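Local coordinates for protein oxaloacetate acetyl hydrolase (Cryphonectria parasitica, PDB 3LYE) that belongs to the phosphoenolpyruvate phosphomutase family and folds as a TIM barrel that assembles into a tetramer, at residues A[97-110]-A[147-159]. Numbering follows the deposited sequence.
Sequences TGYGGPIMVARTVE and VRIRAAVATKRRL
Helices 102-110 and 147-158 run in the same general direction, their axes 8.1 Å apart at an angle of 39°, and bring Ala106 and Ala152 together with CA atoms separated by 5.4 Å. They are neighbouring outer helices of a TIM barrel, following strands 91-94 and 119-122, and the small side chains of Ala106, Ala151 and Ala152 are consistent with this close approach. Val105 points at the other helix: with CG1 anti to its backbone N (chi1 172°), that methyl comes 3.5 Å from Arg148 O and also touches Ala152 CB. One turn on, Val109 turns its other branch to the same alanine, CG2 to Ala152 CB being 3.7 Å, while its CG1 packs on Thr155 CG2. Leu122 of strand 119-122 touches both Val105 and Ala152 and ties the pair to the barrel wall. Toward the start of helix 102-110, the Pro102 ring sets CG against Val147 CG1 and CB against Ala151 CB. A second subunit covers this flank, with its Asp295 on Pro102 and its Val294 on Ala106. In the loop before the helix, Thr97 lays CB over the centre of the Arg148 guanidinium, 3.6 Å above the plane. Bends at chi2 and chi3 bring the guanidinium here, where its NH2 also hydrogen-bonds to the backbone oxygens of Glu123 and Gln125. Farther along, Leu159 CD1 rests against CA and CG of Glu110, the two side chains crossing at about a right angle. Thr155 keeps its hydroxyl on its own helix: OG1 donates to Ala151 O, which takes Thr155 N on the opposite face of its plane. The same OG1 presses on the neighbouring helix, 3.2 Å from Ala106 CB.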
ATOM      1  N   THR A  97       1.983 -20.168  -3.884  1.00  9.39           N
ATOM      2  CA  THR A  97       1.686 -20.787  -5.148  1.00 10.62           C
ATOM      3  C   THR A  97       1.743 -19.754  -6.300  1.00 11.62           C
ATOM      4  O   THR A  97       1.407 -20.066  -7.448  1.00 11.66           O
ATOM      5  CB  THR A  97       0.307 -21.424  -5.178  1.00 16.34           C
ATOM      6  OG1 THR A  97      -0.648 -20.390  -5.066  1.00 18.63           O
ATOM      7  CG2 THR A  97       0.064 -22.412  -4.039  1.00 16.89           C
ATOM      8  N   GLY A  98       2.228 -18.546  -6.020  1.00  9.57           N
ATOM      9  CA  GLY A  98       2.290 -17.536  -7.049  1.00  9.91           C
ATOM     10  C   GLY A  98       1.083 -16.626  -7.096  1.00 11.18           C
ATOM     11  O   GLY A  98       0.999 -15.783  -7.972  1.00 11.97           O
ATOM     12  N   TYR A  99       0.120 -16.855  -6.211  1.00 11.07           N
ATOM     13  CA  TYR A  99      -1.058 -15.995  -6.072  1.00 11.31           C
ATOM     14  C   TYR A  99      -2.049 -15.945  -7.201  1.00 11.65           C
ATOM     15  O   TYR A  99      -2.813 -15.012  -7.310  1.00 15.29           O
ATOM     16  CB  TYR A  99      -0.598 -14.552  -5.631  1.00 12.37           C
ATOM     17  CG  TYR A  99       0.429 -14.639  -4.522  1.00  9.87           C
ATOM     18  CD1 TYR A  99       1.747 -14.339  -4.748  1.00 10.48           C
ATOM     19  CD2 TYR A  99       0.083 -15.142  -3.263  1.00 10.26           C
ATOM     20  CE1 TYR A  99       2.722 -14.524  -3.775  1.00 10.53           C
ATOM     21  CE2 TYR A  99       1.055 -15.321  -2.278  1.00  9.82           C
ATOM     22  CZ  TYR A  99       2.369 -15.038  -2.561  1.00 10.37           C
ATOM     23  OH  TYR A  99       3.354 -15.273  -1.659  1.00 11.54           O
ATOM     24  N   GLY A 100      -2.057 -16.978  -8.005  1.00 11.03           N
ATOM     25  CA  GLY A 100      -2.976 -17.072  -9.120  1.00 11.10           C
ATOM     26  C   GLY A 100      -2.443 -18.024 -10.190  1.00 12.17           C
ATOM     27  O   GLY A 100      -1.616 -18.895  -9.914  1.00 13.63           O
ATOM     28  N   GLY A 101      -2.928 -17.858 -11.413  1.00 12.48           N
ATOM     29  CA  GLY A 101      -2.512 -18.655 -12.551  1.00 12.29           C
ATOM     30  C   GLY A 101      -1.141 -18.166 -12.988  1.00 11.45           C
ATOM     31  O   GLY A 101      -0.509 -17.311 -12.363  1.00 10.95           O
ATOM     32  N   PRO A 102      -0.658 -18.682 -14.109  1.00 10.89           N
ATOM     33  CA  PRO A 102       0.668 -18.316 -14.616  1.00 11.54           C
ATOM     34  C   PRO A 102       0.912 -16.833 -14.778  1.00 11.10           C
ATOM     35  O   PRO A 102       2.034 -16.400 -14.586  1.00 10.64           O
ATOM     36  CB  PRO A 102       0.767 -19.066 -15.941  1.00 13.09           C
ATOM     37  CG  PRO A 102      -0.491 -19.722 -16.153  1.00 14.02           C
ATOM     38  CD  PRO A 102      -1.368 -19.632 -15.001  1.00 10.96           C
ATOM     39  N   ILE A 103      -0.108 -16.077 -15.137  1.00 11.10           N
ATOM     40  CA  ILE A 103       0.090 -14.638 -15.263  1.00 10.01           C
ATOM     41  C   ILE A 103       0.535 -14.044 -13.920  1.00 10.12           C
ATOM     42  O   ILE A 103       1.405 -13.191 -13.872  1.00  9.90           O
ATOM     43  CB  ILE A 103      -1.163 -13.974 -15.781  1.00 10.68           C
ATOM     44  CG1 ILE A 103      -1.387 -14.375 -17.248  1.00 12.54           C
ATOM     45  CG2 ILE A 103      -1.101 -12.470 -15.608  1.00 11.61           C
ATOM     46  CD1 ILE A 103      -2.760 -14.031 -17.750  1.00 13.56           C
ATOM     47  N   MET A 104      -0.082 -14.538 -12.853  1.00  9.83           N
ATOM     48  CA  MET A 104       0.248 -14.081 -11.503  1.00  9.24           C
ATOM     49  C   MET A 104       1.568 -14.655 -11.002  1.00  9.10           C
ATOM     50  O   MET A 104       2.301 -13.975 -10.300  1.00  8.90           O
ATOM     51  CB  MET A 104      -0.899 -14.360 -10.546  1.00  9.61           C
ATOM     52  CG  MET A 104      -2.029 -13.353 -10.631  1.00 13.55           C
ATOM     53  SD  MET A 104      -1.548 -11.649 -10.312  1.00 13.17           S
ATOM     54  CE  MET A 104      -0.810 -11.806  -8.699  1.00 15.73           C
ATOM     55  N   VAL A 105       1.877 -15.898 -11.364  1.00  9.20           N
ATOM     56  CA  VAL A 105       3.148 -16.489 -10.971  1.00  8.82           C
ATOM     57  C   VAL A 105       4.264 -15.620 -11.546  1.00  8.82           C
ATOM     58  O   VAL A 105       5.227 -15.276 -10.891  1.00  9.01           O
ATOM     59  CB  VAL A 105       3.277 -17.921 -11.446  1.00  9.37           C
ATOM     60  CG1 VAL A 105       4.673 -18.436 -11.183  1.00 10.34           C
ATOM     61  CG2 VAL A 105       2.218 -18.809 -10.792  1.00 10.46           C
ATOM     62  N   ALA A 106       4.148 -15.327 -12.840  1.00  9.01           N
ATOM     63  CA  ALA A 106       5.124 -14.492 -13.524  1.00  8.78           C
ATOM     64  C   ALA A 106       5.216 -13.104 -12.902  1.00  8.01           C
ATOM     65  O   ALA A 106       6.309 -12.591 -12.678  1.00  9.78           O
ATOM     66  CB  ALA A 106       4.772 -14.381 -14.998  1.00  9.20           C
ATOM     67  N   ARG A 107       4.071 -12.496 -12.616  1.00  8.09           N
ATOM     68  CA  ARG A 107       4.049 -11.171 -11.996  1.00  7.42           C
ATOM     69  C   ARG A 107       4.782 -11.200 -10.656  1.00  7.60           C
ATOM     70  O   ARG A 107       5.532 -10.317 -10.349  1.00  8.63           O
ATOM     71  CB  ARG A 107       2.601 -10.733 -11.803  1.00  8.65           C
ATOM     72  CG  ARG A 107       2.488  -9.330 -11.237  1.00  9.14           C
ATOM     73  CD  ARG A 107       1.033  -8.882 -11.291  1.00 10.14           C
ATOM     74  NE  ARG A 107       0.825  -7.557 -10.704  1.00 13.30           N
ATOM     75  CZ  ARG A 107       1.091  -6.417 -11.338  1.00 14.68           C
ATOM     76  NH1 ARG A 107       1.531  -6.423 -12.581  1.00 14.44           N
ATOM     77  NH2 ARG A 107       0.926  -5.261 -10.704  1.00 17.21           N
ATOM     78  N   THR A 108       4.543 -12.246  -9.876  1.00  8.37           N
ATOM     79  CA  THR A 108       5.170 -12.394  -8.576  1.00  8.08           C
ATOM     80  C   THR A 108       6.688 -12.482  -8.716  1.00  8.48           C
ATOM     81  O   THR A 108       7.424 -11.791  -8.023  1.00  8.49           O
ATOM     82  CB  THR A 108       4.610 -13.641  -7.851  1.00  8.62           C
ATOM     83  OG1 THR A 108       3.197 -13.478  -7.610  1.00  9.24           O
ATOM     84  CG2 THR A 108       5.312 -13.846  -6.522  1.00  9.00           C
ATOM     85  N   VAL A 109       7.164 -13.345  -9.620  1.00  7.75           N
ATOM     86  CA  VAL A 109       8.584 -13.484  -9.804  1.00  7.81           C
ATOM     87  C   VAL A 109       9.178 -12.155 -10.275  1.00  8.39           C
ATOM     88  O   VAL A 109      10.227 -11.757  -9.788  1.00  8.53           O
ATOM     89  CB  VAL A 109       8.909 -14.673 -10.767  1.00  9.10           C
ATOM     90  CG1 VAL A 109      10.413 -14.681 -11.086  1.00  9.19           C
ATOM     91  CG2 VAL A 109       8.477 -15.982 -10.128  1.00  9.10           C
ATOM     92  N   GLU A 110       8.524 -11.494 -11.231  1.00  7.66           N
ATOM     93  CA  GLU A 110       9.037 -10.233 -11.736  1.00  7.80           C
ATOM     94  C   GLU A 110       9.130  -9.216 -10.610  1.00  8.74           C
ATOM     95  O   GLU A 110      10.118  -8.497 -10.512  1.00  9.09           O
ATOM     96  CB  GLU A 110       8.099  -9.769 -12.820  1.00  9.57           C
ATOM     97  CG  GLU A 110       8.369  -8.410 -13.390  1.00 13.23           C
ATOM     98  CD  GLU A 110       7.335  -8.067 -14.440  1.00 25.63           C
ATOM     99  OE1 GLU A 110       6.142  -8.458 -14.260  1.00 32.06           O
ATOM    100  OE2 GLU A 110       7.711  -7.424 -15.427  1.00 27.50           O
ATOM    101  N   VAL A 147       3.152 -26.005 -14.684  1.00 12.48           N
ATOM    102  CA  VAL A 147       2.719 -24.761 -15.327  1.00 12.23           C
ATOM    103  C   VAL A 147       3.274 -23.607 -14.444  1.00 12.47           C
ATOM    104  O   VAL A 147       3.778 -22.606 -14.953  1.00 13.07           O
ATOM    105  CB  VAL A 147       1.180 -24.668 -15.438  1.00 14.62           C
ATOM    106  CG1 VAL A 147       0.762 -23.261 -15.792  1.00 14.22           C
ATOM    107  CG2 VAL A 147       0.685 -25.620 -16.487  1.00 15.28           C
ATOM    108  N   ARG A 148       3.150 -23.739 -13.123  1.00 11.43           N
ATOM    109  CA  ARG A 148       3.658 -22.707 -12.217  1.00 12.20           C
ATOM    110  C   ARG A 148       5.176 -22.592 -12.333  1.00 11.00           C
ATOM    111  O   ARG A 148       5.726 -21.483 -12.489  1.00 11.02           O
ATOM    112  CB  ARG A 148       3.200 -22.983 -10.744  1.00 12.67           C
ATOM    113  CG  ARG A 148       1.643 -23.214 -10.725  1.00 16.65           C
ATOM    114  CD  ARG A 148       0.646 -22.788  -9.666  1.00 26.01           C
ATOM    115  NE  ARG A 148       0.712 -23.669  -8.584  1.00 22.92           N
ATOM    116  CZ  ARG A 148      -0.172 -24.025  -7.623  1.00 18.54           C
ATOM    117  NH1 ARG A 148      -1.526 -23.896  -7.608  1.00 18.47           N
ATOM    118  NH2 ARG A 148       0.397 -24.728  -6.683  1.00 17.78           N
ATOM    119  N   ILE A 149       5.876 -23.719 -12.302  1.00 10.94           N
ATOM    120  CA  ILE A 149       7.320 -23.675 -12.377  1.00 10.34           C
ATOM    121  C   ILE A 149       7.766 -23.049 -13.710  1.00 10.03           C
ATOM    122  O   ILE A 149       8.645 -22.194 -13.741  1.00 10.26           O
ATOM    123  CB  ILE A 149       7.939 -25.066 -12.192  1.00 10.89           C
ATOM    124  CG1 ILE A 149       7.580 -25.667 -10.820  1.00 11.69           C
ATOM    125  CG2 ILE A 149       9.431 -25.002 -12.355  1.00 11.25           C
ATOM    126  CD1 ILE A 149       8.098 -24.886  -9.652  1.00 12.97           C
ATOM    127  N   ARG A 150       7.146 -23.470 -14.798  1.00 10.41           N
ATOM    128  CA  ARG A 150       7.474 -22.969 -16.122  1.00 11.35           C
ATOM    129  C   ARG A 150       7.321 -21.470 -16.214  1.00 11.63           C
ATOM    130  O   ARG A 150       8.167 -20.785 -16.783  1.00 11.44           O
ATOM    131  CB  ARG A 150       6.527 -23.652 -17.148  1.00 14.04           C
ATOM    132  CG  ARG A 150       6.904 -23.704 -18.564  1.00 19.82           C
ATOM    133  CD  ARG A 150       5.997 -24.678 -19.348  1.00 17.40           C
ATOM    134  NE  ARG A 150       6.182 -26.074 -18.958  1.00 17.79           N
ATOM    135  CZ  ARG A 150       5.223 -26.898 -18.542  1.00 17.41           C
ATOM    136  NH1 ARG A 150       3.967 -26.516 -18.448  1.00 15.93           N
ATOM    137  NH2 ARG A 150       5.532 -28.138 -18.214  1.00 19.88           N
ATOM    138  N   ALA A 151       6.212 -20.964 -15.694  1.00 10.32           N
ATOM    139  CA  ALA A 151       5.975 -19.528 -15.721  1.00  9.99           C
ATOM    140  C   ALA A 151       7.060 -18.764 -14.959  1.00  9.79           C
ATOM    141  O   ALA A 151       7.552 -17.733 -15.395  1.00 10.32           O
ATOM    142  CB  ALA A 151       4.586 -19.201 -15.185  1.00  9.90           C
ATOM    143  N   ALA A 152       7.420 -19.279 -13.793  1.00  8.78           N
ATOM    144  CA  ALA A 152       8.431 -18.676 -12.961  1.00  8.65           C
ATOM    145  C   ALA A 152       9.808 -18.665 -13.618  1.00  8.43           C
ATOM    146  O   ALA A 152      10.477 -17.624 -13.648  1.00  9.48           O
ATOM    147  CB  ALA A 152       8.467 -19.363 -11.611  1.00  9.43           C
ATOM    148  N   VAL A 153      10.239 -19.796 -14.161  1.00  9.08           N
ATOM    149  CA  VAL A 153      11.521 -19.915 -14.810  1.00  8.83           C
ATOM    150  C   VAL A 153      11.579 -19.019 -16.041  1.00  9.19           C
ATOM    151  O   VAL A 153      12.574 -18.330 -16.270  1.00 10.40           O
ATOM    152  CB  VAL A 153      11.816 -21.375 -15.162  1.00  9.95           C
ATOM    153  CG1 VAL A 153      13.045 -21.487 -16.062  1.00  9.95           C
ATOM    154  CG2 VAL A 153      12.037 -22.169 -13.923  1.00 11.37           C
ATOM    155  N   ALA A 154      10.535 -19.025 -16.855  1.00  9.77           N
ATOM    156  CA  ALA A 154      10.555 -18.177 -18.042  1.00  9.25           C
ATOM    157  C   ALA A 154      10.733 -16.720 -17.657  1.00 10.34           C
ATOM    158  O   ALA A 154      11.389 -15.962 -18.394  1.00 10.59           O
ATOM    159  CB  ALA A 154       9.294 -18.354 -18.869  1.00  9.85           C
ATOM    160  N   THR A 155      10.097 -16.306 -16.562  1.00  9.41           N
ATOM    161  CA  THR A 155      10.221 -14.928 -16.122  1.00  9.10           C
ATOM    162  C   THR A 155      11.636 -14.569 -15.700  1.00  9.93           C
ATOM    163  O   THR A 155      12.169 -13.530 -16.120  1.00  9.95           O
ATOM    164  CB  THR A 155       9.273 -14.636 -14.961  1.00 10.30           C
ATOM    165  OG1 THR A 155       7.929 -14.860 -15.370  1.00 12.15           O
ATOM    166  CG2 THR A 155       9.376 -13.181 -14.481  1.00 10.92           C
ATOM    167  N   LYS A 156      12.243 -15.413 -14.883  1.00  9.70           N
ATOM    168  CA  LYS A 156      13.600 -15.127 -14.434  1.00  8.95           C
ATOM    169  C   LYS A 156      14.548 -15.068 -15.625  1.00 10.55           C
ATOM    170  O   LYS A 156      15.450 -14.237 -15.656  1.00 10.94           O
ATOM    171  CB  LYS A 156      14.048 -16.050 -13.309  1.00 12.56           C
ATOM    172  CG  LYS A 156      14.488 -17.407 -13.647  1.00 13.99           C
ATOM    173  CD  LYS A 156      14.468 -18.382 -12.456  1.00 16.08           C
ATOM    174  CE  LYS A 156      15.090 -19.759 -12.748  1.00 18.53           C
ATOM    175  NZ  LYS A 156      16.612 -19.841 -12.671  1.00 19.11           N
ATOM    176  N   ARG A 157      14.330 -15.918 -16.630  1.00  9.76           N
ATOM    177  CA  ARG A 157      15.165 -15.908 -17.823  1.00 10.73           C
ATOM    178  C   ARG A 157      14.940 -14.643 -18.663  1.00 11.55           C
ATOM    179  O   ARG A 157      15.913 -14.007 -19.125  1.00 13.27           O
ATOM    180  CB  ARG A 157      14.870 -17.141 -18.656  1.00 12.25           C
ATOM    181  CG  ARG A 157      15.476 -18.373 -18.052  1.00 13.89           C
ATOM    182  CD  ARG A 157      15.143 -19.661 -18.834  1.00 16.96           C
ATOM    183  NE  ARG A 157      15.313 -19.525 -20.300  1.00 21.83           N
ATOM    184  CZ  ARG A 157      16.468 -19.590 -20.955  1.00 22.63           C
ATOM    185  NH1 ARG A 157      16.485 -19.416 -22.269  1.00 20.77           N
ATOM    186  NH2 ARG A 157      17.603 -19.830 -20.315  1.00 24.73           N
ATOM    187  N   ARG A 158      13.683 -14.243 -18.859  1.00 10.71           N
ATOM    188  CA  ARG A 158      13.352 -13.047 -19.650  1.00 11.58           C
ATOM    189  C   ARG A 158      13.976 -11.806 -19.023  1.00 12.25           C
ATOM    190  O   ARG A 158      14.438 -10.892 -19.724  1.00 13.31           O
ATOM    191  CB  ARG A 158      11.830 -12.951 -19.702  1.00 14.73           C
ATOM    192  CG  ARG A 158      11.191 -11.817 -20.386  1.00 18.88           C
ATOM    193  CD  ARG A 158       9.696 -12.207 -20.684  1.00 19.61           C
ATOM    194  NE  ARG A 158       8.892 -12.356 -19.458  1.00 20.81           N
ATOM    195  CZ  ARG A 158       8.263 -13.450 -18.978  1.00 22.68           C
ATOM    196  NH1 ARG A 158       8.259 -14.649 -19.553  1.00 23.04           N
ATOM    197  NH2 ARG A 158       7.579 -13.316 -17.850  1.00 23.36           N
ATOM    198  N   LEU A 159      14.045 -11.789 -17.703  1.00 10.91           N
ATOM    199  CA  LEU A 159      14.617 -10.651 -16.966  1.00 12.10           C
ATOM    200  C   LEU A 159      16.126 -10.751 -16.767  1.00 13.36           C
ATOM    201  O   LEU A 159      16.695  -9.924 -16.052  1.00 14.62           O
ATOM    202  CB  LEU A 159      13.897 -10.485 -15.632  1.00 11.51           C
ATOM    203  CG  LEU A 159      12.419 -10.198 -15.826  1.00 11.37           C
ATOM    204  CD1 LEU A 159      11.703 -10.085 -14.476  1.00 12.24           C
ATOM    205  CD2 LEU A 159      12.127  -8.975 -16.637  1.00 12.87           C
TER